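Local coordinates for enterobactin synthetase component F-related protein (Vibrio cholerae serotype O1, PDB 4OXI) that probably activates glycine with ATP as an adenylation enzyme, forming glycyl-adenylate for a lipopolysaccharide modification pathway linked to antimicrobial peptide resistance, at residues I125-R130 against Q137-A142. Residues are numbered along the deposited sequence; the frame is centred on the assembly and turned at random.
Sequences IPLNAR and QETLIA
The methyl CG2 of Thr139 meets two aliphatic side chains, Leu127 and Ile125. Leu127 offers one branch of its fork, with CD2 3.9 Å from Thr139 CG2. Ile125 offers its branch methyl, with CG2 4.1 Å from Thr139 CG2. In both pairs the side chains run in opposite directions and pass alongside each other. The CB of Ile125 points toward the helix, and that of Thr139 toward segment 125-130. Leu127 sets off alongside the helix rather than at it, and its end then comes nearer.

The threonine torsion sorts its two branches. CG2 lies opposite the backbone N and faces Leu127 and Ile125. OG1 lies beside that N (chi1 -63°). There it hydrogen-bonds to the carbonyl O of Gln135, one turn back in the helix, and to Gln221 OE1. One side chain thus meets the aliphatic groups with its methyl and polar partners with its hydroxyl.

The contact joins the end of edge strand 123-126, and the loop after it, to helix 133-142. This helix is part of a beta-alpha-beta crossover to parallel strand 147-149, which passes over strand 99-102. Leu127 and Leu140 both touch Ala101 of strand 99-102, the neighbour of the edge strand. Beyond the packing, Asn128 OD1 accepts a bond from Arg130 N at 2.9 Å and forms an Asx turn. This turn lies in the loop that follows the strand.

The two sides together bury about 118 Å², and all three touching residues are buried. Dispersion between methyl groups carries the contact, while the threonine hydroxyl has its polar needs met elsewhere.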
# COMPACT_ATOMS: atom_id res chain seq x y z
N ILE A 125 -9.91 5.85 4.50
CA ILE A 125 -8.62 6.16 5.09
C ILE A 125 -8.23 5.03 6.04
O ILE A 125 -8.71 4.96 7.17
CB ILE A 125 -8.70 7.47 5.88
CG1 ILE A 125 -9.32 8.57 5.00
CG2 ILE A 125 -7.31 7.91 6.39
CD1 ILE A 125 -9.87 9.72 5.78
N PRO A 126 -7.37 4.12 5.58
CA PRO A 126 -7.03 3.01 6.47
C PRO A 126 -6.10 3.47 7.58
O PRO A 126 -5.17 4.23 7.32
CB PRO A 126 -6.31 2.02 5.53
CG PRO A 126 -5.75 2.86 4.44
CD PRO A 126 -6.72 4.01 4.26
N LEU A 127 -6.33 3.02 8.81
CA LEU A 127 -5.50 3.41 9.94
C LEU A 127 -4.54 2.27 10.28
O LEU A 127 -4.93 1.10 10.26
CB LEU A 127 -6.39 3.71 11.15
CG LEU A 127 -7.44 4.80 10.96
CD1 LEU A 127 -8.40 4.90 12.16
CD2 LEU A 127 -6.76 6.15 10.71
N ASN A 128 -3.29 2.59 10.60
CA ASN A 128 -2.31 1.54 10.88
C ASN A 128 -2.72 0.71 12.10
O ASN A 128 -3.18 1.26 13.10
CB ASN A 128 -0.92 2.14 11.09
CG ASN A 128 0.17 1.11 10.98
OD1 ASN A 128 0.30 0.23 11.84
ND2 ASN A 128 0.97 1.20 9.92
N ALA A 129 -2.54 -0.61 12.02
CA ALA A 129 -2.93 -1.51 13.12
C ALA A 129 -2.17 -1.20 14.40
O ALA A 129 -2.62 -1.53 15.50
CB ALA A 129 -2.71 -2.98 12.73
N ARG A 130 -1.01 -0.57 14.27
CA ARG A 130 -0.21 -0.23 15.45
C ARG A 130 -0.04 1.27 15.67
O ARG A 130 0.87 1.70 16.36
CB ARG A 130 1.12 -0.99 15.41
CG ARG A 130 0.87 -2.51 15.37
CD ARG A 130 2.11 -3.34 15.58
NE ARG A 130 3.06 -3.15 14.49
CZ ARG A 130 4.27 -3.70 14.44
NH1 ARG A 130 5.06 -3.47 13.39
NH2 ARG A 130 4.69 -4.48 15.44
N GLN A 137 -5.53 10.39 16.08
CA GLN A 137 -6.08 11.75 16.21
C GLN A 137 -5.47 12.68 15.16
O GLN A 137 -6.18 13.43 14.49
CB GLN A 137 -5.83 12.32 17.62
CG GLN A 137 -6.93 12.07 18.66
CD GLN A 137 -6.45 12.30 20.13
OE1 GLN A 137 -5.25 12.36 20.40
NE2 GLN A 137 -7.40 12.41 21.06
N GLU A 138 -4.15 12.63 15.01
CA GLU A 138 -3.47 13.47 14.02
C GLU A 138 -4.00 13.16 12.62
O GLU A 138 -4.23 14.08 11.82
CB GLU A 138 -1.95 13.29 14.11
CG GLU A 138 -1.11 14.36 13.35
CD GLU A 138 -1.00 14.12 11.82
OE1 GLU A 138 -0.74 15.10 11.07
OE2 GLU A 138 -1.15 12.94 11.36
N THR A 139 -4.22 11.89 12.33
CA THR A 139 -4.73 11.48 11.02
C THR A 139 -6.16 11.98 10.76
O THR A 139 -6.44 12.52 9.69
CB THR A 139 -4.70 9.96 10.86
OG1 THR A 139 -3.34 9.52 10.91
CG2 THR A 139 -5.32 9.55 9.52
N LEU A 140 -7.05 11.79 11.73
CA LEU A 140 -8.44 12.26 11.61
C LEU A 140 -8.49 13.77 11.40
O LEU A 140 -9.31 14.29 10.63
CB LEU A 140 -9.23 11.90 12.87
CG LEU A 140 -9.35 10.41 13.17
CD1 LEU A 140 -10.14 10.21 14.45
CD2 LEU A 140 -10.03 9.68 12.02
N ILE A 141 -7.61 14.48 12.09
CA ILE A 141 -7.57 15.92 11.96
C ILE A 141 -7.04 16.31 10.58
O ILE A 141 -7.67 17.10 9.88
CB ILE A 141 -6.71 16.56 13.06
CG1 ILE A 141 -7.50 16.62 14.37
CG2 ILE A 141 -6.30 17.96 12.66
CD1 ILE A 141 -6.62 16.82 15.60
N ALA A 142 -5.90 15.75 10.19
CA ALA A 142 -5.31 16.09 8.90
C ALA A 142 -6.25 15.78 7.72
O ALA A 142 -6.27 16.51 6.73
CB ALA A 142 -3.98 15.38 8.72